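Long-range contacts in phenolic acid decarboxylase (PDB 7AE5), which catalyses the reversible, non-oxidative decarboxylation of 4-hydroxybenzoate and 3,4-dihydroxybenzoate, using prenylated FMN and manganese: residues C[401-409]-C[438-446]; C[106-115]-C[244-255]. All coordinates share one frame; numbering follows the deposited sequence. Where two conformers were deposited one is given.

Contact 1 of 2, residues C[401-409]-C[438-446]; sequences MWALTTRVH and MIIDATTPV. With RB (rubidium ion), chain Q.
Carbonyl oxygens from 401-409 and 438-446 meet on a rubidium ion. Arg407 O, Asp441 O and Thr443 O each bind it at 2.5 Å. Arg407 O and Asp441 O lie 3.5 Å apart, and the shared cation probably offsets the repulsion between them. Asp413 and a water complete the site. The Asp441 carboxylate does not bind the metal; its OD2 accepts from the metal-bound water, 2.5 Å from the water oxygen. Asp441 OD1 accepts from Thr443 N, met from above the carboxylate plane, which makes an Asx turn. With an alanine in place of Asp441, the metal-bound water would probably lose its acceptor and Thr443 N its Asx-turn partner.

One side-chain hydrogen bond joins the segments: in one of two Arg407 conformers, NH2 donates to Thr444 OG1 at 3.2 Å, in the guanidinium plane, with an N-H...O angle of 160°. Bends at chi2 (-77°) and chi3 let NE donate to Thr406 OG1 while NH2 reaches Thr444. Thr444 OG1 is also bonded to Asp389.

Apolar contacts lie beside the metal site. Val408 CG2 touches Ile440 CG2 and Ala442 CB, each at 3.6 Å. Leu404 CD2 reaches the same two groups, and its side chain crosses that of Ile440 at about a right angle. Ala403 CB lies 4.2 Å from Ala442 CB.

The contact packs helix 397-407 and the loop after it against strand 434-441 and the turn that follows, in a five-stranded mixed sheet. Strands 384-388 and 414-421 flank that strand. Helix 364-372 touches Asp441 and Thr443, and a second copy of the protein packs on Trp402 and Thr405.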
# COMPACT_ATOMS: atom_id res chain seq x y z
N MET C 401 21.94 10.52 7.97
CA MET C 401 21.01 10.13 9.02
C MET C 401 20.18 11.32 9.49
O MET C 401 18.95 11.21 9.65
CB MET C 401 21.77 9.51 10.20
CG MET C 401 22.06 8.02 10.07
SD MET C 401 20.64 7.04 9.55
CE MET C 401 19.51 7.32 10.90
N TRP C 402 20.83 12.46 9.72
CA TRP C 402 20.11 13.67 10.10
C TRP C 402 19.05 14.02 9.06
O TRP C 402 17.90 14.28 9.41
CB TRP C 402 21.10 14.83 10.27
CG TRP C 402 20.42 16.17 10.36
CD1 TRP C 402 19.73 16.66 11.43
CD2 TRP C 402 20.36 17.17 9.34
NE1 TRP C 402 19.25 17.92 11.14
CE2 TRP C 402 19.62 18.25 9.87
CE3 TRP C 402 20.86 17.27 8.04
CZ2 TRP C 402 19.37 19.41 9.13
CZ3 TRP C 402 20.61 18.42 7.31
CH2 TRP C 402 19.87 19.47 7.86
N ALA C 403 19.43 14.01 7.78
CA ALA C 403 18.49 14.35 6.73
C ALA C 403 17.33 13.35 6.69
O ALA C 403 16.19 13.73 6.39
CB ALA C 403 19.20 14.40 5.38
N LEU C 404 17.60 12.08 6.99
CA LEU C 404 16.53 11.09 7.01
C LEU C 404 15.56 11.36 8.15
O LEU C 404 14.34 11.22 7.98
CB LEU C 404 17.12 9.69 7.11
CG LEU C 404 17.85 9.16 5.88
CD1 LEU C 404 18.40 7.77 6.13
CD2 LEU C 404 16.93 9.17 4.67
N THR C 405 16.07 11.75 9.31
CA THR C 405 15.21 11.91 10.48
C THR C 405 14.43 13.21 10.48
O THR C 405 13.49 13.34 11.28
CB THR C 405 16.04 11.81 11.76
OG1 THR C 405 17.04 12.83 11.77
CG2 THR C 405 16.71 10.44 11.86
N THR C 406 14.77 14.19 9.63
CA THR C 406 14.10 15.48 9.67
C THR C 406 13.43 15.92 8.37
O THR C 406 12.63 16.86 8.40
CB THR C 406 15.09 16.59 10.11
OG1 THR C 406 16.20 16.63 9.21
CG2 THR C 406 15.59 16.34 11.53
N ARG C 407 13.72 15.27 7.24
CA ARG C 407 13.12 15.63 5.96
C ARG C 407 12.35 14.50 5.30
O ARG C 407 11.82 14.69 4.19
CB ARG C 407 14.20 16.13 4.98
CG ARG C 407 15.27 17.00 5.60
CD ARG C 407 14.77 18.41 5.85
NE ARG C 407 15.12 18.88 7.18
CZ ARG C 407 15.42 20.13 7.48
NH1 ARG C 407 15.73 20.50 8.72
NH2 ARG C 407 15.40 21.05 6.52
N VAL C 408 12.28 13.33 5.93
CA VAL C 408 11.59 12.17 5.39
C VAL C 408 10.29 12.00 6.16
O VAL C 408 10.30 11.62 7.34
CB VAL C 408 12.44 10.90 5.46
CG1 VAL C 408 11.59 9.67 5.13
CG2 VAL C 408 13.61 11.00 4.51
N HIS C 409 9.18 12.29 5.51
CA HIS C 409 7.86 11.84 5.95
C HIS C 409 7.62 10.51 5.25
O HIS C 409 7.35 10.49 4.05
CB HIS C 409 6.79 12.87 5.59
CG HIS C 409 5.44 12.58 6.17
ND1 HIS C 409 4.80 11.38 6.01
CD2 HIS C 409 4.60 13.36 6.90
CE1 HIS C 409 3.63 11.42 6.62
NE2 HIS C 409 3.48 12.61 7.17
N MET C 438 13.44 1.08 -3.73
CA MET C 438 13.06 1.98 -2.66
C MET C 438 13.71 3.34 -2.89
O MET C 438 14.94 3.45 -2.89
CB MET C 438 13.46 1.43 -1.29
CG MET C 438 12.74 2.12 -0.14
SD MET C 438 13.27 1.63 1.52
CE MET C 438 14.65 0.56 1.16
N ILE C 439 12.88 4.35 -3.11
CA ILE C 439 13.33 5.73 -3.27
C ILE C 439 12.96 6.49 -2.01
O ILE C 439 11.80 6.45 -1.57
CB ILE C 439 12.71 6.39 -4.51
CG1 ILE C 439 13.05 5.60 -5.78
CG2 ILE C 439 13.16 7.83 -4.64
CD1 ILE C 439 12.33 6.10 -7.01
N ILE C 440 13.93 7.20 -1.44
CA ILE C 440 13.72 7.97 -0.22
C ILE C 440 14.07 9.42 -0.52
O ILE C 440 15.22 9.74 -0.85
CB ILE C 440 14.57 7.44 0.95
CG1 ILE C 440 14.24 5.97 1.22
CG2 ILE C 440 14.34 8.27 2.20
CD1 ILE C 440 15.10 5.35 2.29
N ASP C 441 13.08 10.31 -0.40
CA ASP C 441 13.26 11.73 -0.69
C ASP C 441 13.52 12.47 0.62
O ASP C 441 12.63 13.07 1.23
CB ASP C 441 12.04 12.28 -1.43
CG ASP C 441 12.10 13.79 -1.61
OD1 ASP C 441 13.21 14.34 -1.58
OD2 ASP C 441 11.03 14.41 -1.79
N ALA C 442 14.79 12.44 1.04
CA ALA C 442 15.26 13.13 2.24
C ALA C 442 15.57 14.60 1.98
O ALA C 442 16.45 15.17 2.64
CB ALA C 442 16.49 12.43 2.81
N THR C 443 14.87 15.23 1.04
CA THR C 443 15.09 16.64 0.74
C THR C 443 13.99 17.51 1.33
O THR C 443 12.88 17.05 1.64
CB THR C 443 15.19 16.89 -0.77
OG1 THR C 443 13.91 16.69 -1.37
CG2 THR C 443 16.21 15.95 -1.40
N THR C 444 14.35 18.79 1.50
CA THR C 444 13.44 19.82 1.99
C THR C 444 12.46 20.20 0.90
O THR C 444 12.87 20.44 -0.24
CB THR C 444 14.24 21.05 2.42
OG1 THR C 444 15.25 20.68 3.36
CG2 THR C 444 13.33 22.10 3.03
N PRO C 445 11.16 20.26 1.19
CA PRO C 445 10.19 20.64 0.16
C PRO C 445 10.46 22.04 -0.38
O PRO C 445 10.79 22.97 0.36
CB PRO C 445 8.84 20.58 0.90
CG PRO C 445 9.09 19.66 2.05
CD PRO C 445 10.51 19.88 2.46
N VAL C 446 10.32 22.18 -1.69
CA VAL C 446 10.35 23.48 -2.36
C VAL C 446 9.04 23.63 -3.11
O VAL C 446 8.37 22.64 -3.42
CB VAL C 446 11.58 23.62 -3.29
CG1 VAL C 446 12.85 23.19 -2.58
CG2 VAL C 446 11.38 22.81 -4.55
RB RB Q . 11.38 15.10 1.82
O HOH W 1 10.40 16.23 -0.12

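Contact 2 of 2, residues C[106-115]-C[244-255]; sequences VVKREAAPCK and KSDLYDHLYVPA
Arg109 and Lys115 converge on Asp246, forming a salt-bridge network. It ties the loop after strand 105-106, with its type I turn from Arg109 to Ala112, to the 244-255 segment, running from the end of strand 241-244 through a hairpin loop into antiparallel strand 252-254. Both segments belong to the Rift-related, FMN-binding-type domain of the UbiD family.

The buried part is close-packed. Cys114 SG stands between its own N and carbonyl carbon (chi1 75°), which sets it against Val253 CG2 at 4.0 Å. Ala112 CB faces Ala255 CB at the same distance, and Pro113 CD sits by Ala255 O. Cys114 N donates to Ala255 O at 2.9 Å. Pro254 has its side chain about 7 Å from that of Val164, a predicted prenylated FMN-binding residue.

The outer side is looser. Exposed Val106 meets Tyr252 through one contact, CG1 at the edge of the ring, 3.8 Å from CE2. Exposed Arg109 meets Asp246 with guanidinium and carboxylate nearly coplanar, 14° apart. Lys115 CB lies over the centre of the guanidinium. Asp246 OD2 pairs with Arg296, so three cationic side chains share one carboxylate, which probably favours its charged form.

Buried Lys115 puts NZ between two acceptors, Lys244 O at 2.7 Å and Asp246 OD1 at 2.9 Å. That OD1 takes Arg109 NE on its syn lone pair, also at 2.9 Å, and Lys115 NZ from above the carboxylate plane.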
# COMPACT_ATOMS: atom_id res chain seq x y z
N VAL C 106 56.31 3.81 -23.29
CA VAL C 106 56.82 2.46 -23.49
C VAL C 106 58.32 2.45 -23.22
O VAL C 106 59.08 3.25 -23.78
CB VAL C 106 56.51 1.96 -24.91
CG1 VAL C 106 56.75 0.47 -25.02
CG2 VAL C 106 55.07 2.30 -25.28
N VAL C 107 58.75 1.53 -22.36
CA VAL C 107 60.11 1.51 -21.83
C VAL C 107 60.84 0.27 -22.35
O VAL C 107 60.23 -0.79 -22.54
CB VAL C 107 60.09 1.56 -20.29
CG1 VAL C 107 61.42 1.15 -19.69
CG2 VAL C 107 59.71 2.95 -19.81
N LYS C 108 62.14 0.42 -22.59
CA LYS C 108 62.98 -0.71 -22.97
C LYS C 108 62.88 -1.82 -21.93
O LYS C 108 62.63 -1.58 -20.74
CB LYS C 108 64.44 -0.27 -23.12
CG LYS C 108 64.75 0.43 -24.43
CD LYS C 108 65.97 1.35 -24.30
CE LYS C 108 67.06 0.72 -23.45
NZ LYS C 108 68.03 -0.07 -24.26
N ARG C 109 63.09 -3.06 -22.38
CA ARG C 109 62.91 -4.22 -21.51
C ARG C 109 63.87 -4.19 -20.32
O ARG C 109 63.49 -4.56 -19.20
CB ARG C 109 63.08 -5.51 -22.30
CG ARG C 109 62.45 -6.74 -21.66
CD ARG C 109 63.14 -8.01 -22.12
NE ARG C 109 63.13 -9.05 -21.10
CZ ARG C 109 64.01 -9.13 -20.10
NH1 ARG C 109 64.97 -8.24 -19.96
NH2 ARG C 109 63.91 -10.13 -19.23
N GLU C 110 65.10 -3.75 -20.55
CA GLU C 110 66.10 -3.77 -19.48
C GLU C 110 65.74 -2.81 -18.36
O GLU C 110 65.95 -3.11 -17.18
CB GLU C 110 67.48 -3.46 -20.05
N ALA C 111 65.20 -1.64 -18.70
CA ALA C 111 64.89 -0.61 -17.71
C ALA C 111 63.56 -0.83 -17.00
O ALA C 111 63.13 0.04 -16.24
CB ALA C 111 64.89 0.77 -18.38
N ALA C 112 62.91 -1.97 -17.22
CA ALA C 112 61.66 -2.29 -16.54
C ALA C 112 61.96 -3.16 -15.33
O ALA C 112 62.45 -4.28 -15.50
CB ALA C 112 60.70 -3.00 -17.47
N PRO C 113 61.70 -2.69 -14.10
CA PRO C 113 62.04 -3.49 -12.92
C PRO C 113 61.32 -4.83 -12.86
O PRO C 113 61.84 -5.77 -12.23
CB PRO C 113 61.64 -2.58 -11.75
CG PRO C 113 61.62 -1.20 -12.32
CD PRO C 113 61.19 -1.35 -13.74
N CYS C 114 60.15 -4.96 -13.48
CA CYS C 114 59.47 -6.25 -13.52
C CYS C 114 60.21 -7.27 -14.37
O CYS C 114 59.86 -8.46 -14.33
CB CYS C 114 58.05 -6.08 -14.05
SG CYS C 114 57.95 -5.80 -15.84
N LYS C 115 61.23 -6.85 -15.12
CA LYS C 115 62.01 -7.74 -15.98
C LYS C 115 63.39 -8.03 -15.39
O LYS C 115 64.33 -8.33 -16.13
CB LYS C 115 62.13 -7.15 -17.38
CG LYS C 115 60.81 -6.99 -18.12
CD LYS C 115 60.10 -8.32 -18.29
CE LYS C 115 58.81 -8.16 -19.08
NZ LYS C 115 59.05 -8.16 -20.55
N LYS C 244 56.63 -4.24 -22.87
CA LYS C 244 56.08 -5.40 -23.57
C LYS C 244 56.31 -6.67 -22.77
O LYS C 244 57.35 -6.83 -22.11
CB LYS C 244 56.71 -5.53 -24.95
CG LYS C 244 55.86 -6.29 -25.96
CD LYS C 244 56.61 -6.48 -27.27
CE LYS C 244 57.58 -7.65 -27.18
NZ LYS C 244 57.50 -8.53 -28.37
N SER C 245 55.34 -7.58 -22.81
CA SER C 245 55.53 -8.88 -22.20
C SER C 245 56.61 -9.65 -22.95
O SER C 245 56.91 -9.39 -24.11
CB SER C 245 54.22 -9.66 -22.18
OG SER C 245 54.05 -10.40 -23.38
N ASP C 246 57.20 -10.63 -22.26
CA ASP C 246 58.33 -11.35 -22.83
C ASP C 246 57.89 -12.26 -23.97
O ASP C 246 58.53 -12.28 -25.03
CB ASP C 246 59.03 -12.16 -21.74
CG ASP C 246 60.28 -11.48 -21.22
OD1 ASP C 246 60.56 -10.33 -21.65
OD2 ASP C 246 60.99 -12.08 -20.38
N LEU C 247 56.81 -13.00 -23.78
CA LEU C 247 56.41 -14.02 -24.75
C LEU C 247 55.37 -13.55 -25.75
O LEU C 247 55.22 -14.17 -26.81
CB LEU C 247 55.86 -15.25 -24.02
CG LEU C 247 56.73 -15.83 -22.90
CD1 LEU C 247 55.99 -16.94 -22.18
CD2 LEU C 247 58.04 -16.34 -23.46
N TYR C 248 54.66 -12.46 -25.46
CA TYR C 248 53.51 -12.05 -26.26
C TYR C 248 53.67 -10.59 -26.66
O TYR C 248 53.81 -9.72 -25.79
CB TYR C 248 52.22 -12.30 -25.49
CG TYR C 248 52.07 -13.74 -25.07
CD1 TYR C 248 52.01 -14.76 -26.01
CD2 TYR C 248 52.02 -14.10 -23.72
CE1 TYR C 248 51.89 -16.08 -25.64
CE2 TYR C 248 51.90 -15.42 -23.34
CZ TYR C 248 51.83 -16.41 -24.30
OH TYR C 248 51.71 -17.73 -23.93
N ASP C 249 53.62 -10.33 -27.97
CA ASP C 249 53.90 -8.99 -28.48
C ASP C 249 52.76 -8.03 -28.20
O ASP C 249 52.98 -6.84 -27.93
CB ASP C 249 54.18 -9.06 -29.98
CG ASP C 249 55.42 -9.86 -30.31
OD1 ASP C 249 56.17 -10.21 -29.38
OD2 ASP C 249 55.65 -10.15 -31.51
N HIS C 250 51.52 -8.52 -28.26
CA HIS C 250 50.34 -7.68 -28.11
C HIS C 250 49.99 -7.36 -26.66
O HIS C 250 49.06 -6.58 -26.43
CB HIS C 250 49.12 -8.35 -28.77
CG HIS C 250 48.82 -9.72 -28.24
ND1 HIS C 250 49.79 -10.57 -27.76
CD2 HIS C 250 47.64 -10.37 -28.09
CE1 HIS C 250 49.23 -11.70 -27.36
NE2 HIS C 250 47.92 -11.60 -27.55
N LEU C 251 50.69 -7.94 -25.69
CA LEU C 251 50.39 -7.75 -24.28
C LEU C 251 51.45 -6.88 -23.63
O LEU C 251 52.65 -7.16 -23.76
CB LEU C 251 50.30 -9.10 -23.57
CG LEU C 251 49.10 -9.97 -23.98
CD1 LEU C 251 49.06 -11.25 -23.17
CD2 LEU C 251 47.81 -9.18 -23.82
N TYR C 252 51.01 -5.84 -22.93
CA TYR C 252 51.88 -4.89 -22.26
C TYR C 252 51.52 -4.84 -20.78
O TYR C 252 50.35 -4.80 -20.40
CB TYR C 252 51.79 -3.50 -22.89
CG TYR C 252 52.57 -3.38 -24.19
CD1 TYR C 252 52.16 -4.06 -25.33
CD2 TYR C 252 53.71 -2.59 -24.28
CE1 TYR C 252 52.87 -3.96 -26.52
CE2 TYR C 252 54.42 -2.48 -25.46
CZ TYR C 252 53.99 -3.17 -26.58
OH TYR C 252 54.70 -3.06 -27.75
N VAL C 253 52.56 -4.87 -19.96
CA VAL C 253 52.44 -4.92 -18.51
C VAL C 253 53.08 -3.65 -17.96
O VAL C 253 53.91 -3.03 -18.64
CB VAL C 253 53.07 -6.21 -17.94
CG1 VAL C 253 52.52 -7.44 -18.67
CG2 VAL C 253 54.57 -6.16 -18.04
N PRO C 254 52.71 -3.24 -16.74
CA PRO C 254 53.38 -2.09 -16.15
C PRO C 254 54.82 -2.37 -15.75
O PRO C 254 55.17 -3.44 -15.25
CB PRO C 254 52.47 -1.75 -14.97
CG PRO C 254 51.55 -3.01 -14.77
CD PRO C 254 52.09 -4.04 -15.66
N ALA C 255 55.68 -1.37 -16.02
CA ALA C 255 57.13 -1.60 -15.89
C ALA C 255 57.50 -2.00 -14.48
O ALA C 255 58.41 -2.81 -14.29
CB ALA C 255 57.90 -0.35 -16.33

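How the contacts relate
The contacts lie on opposite sides of the chain's centre, their centres 53 Å apart, and share no strand or helix. Contact 1, in the C-terminal domain, is mostly buried. A second copy of the protein covers part of it, and a third reaches Asp441. Contact 2, in the Rift-related domain, is partly buried and touches no other chain. Their chemistry differs accordingly. Contact 1 gathers backbone carbonyls on a cation beside an aliphatic cluster. Contact 2 relies on side-chain charges, from exposed Arg109 in to buried Lys115, with a backbone hydrogen bond and small apolar groups within. Contact 1 lies away from the annotated sites; contact 2 comes near the predicted cofactor site at its Pro254 end.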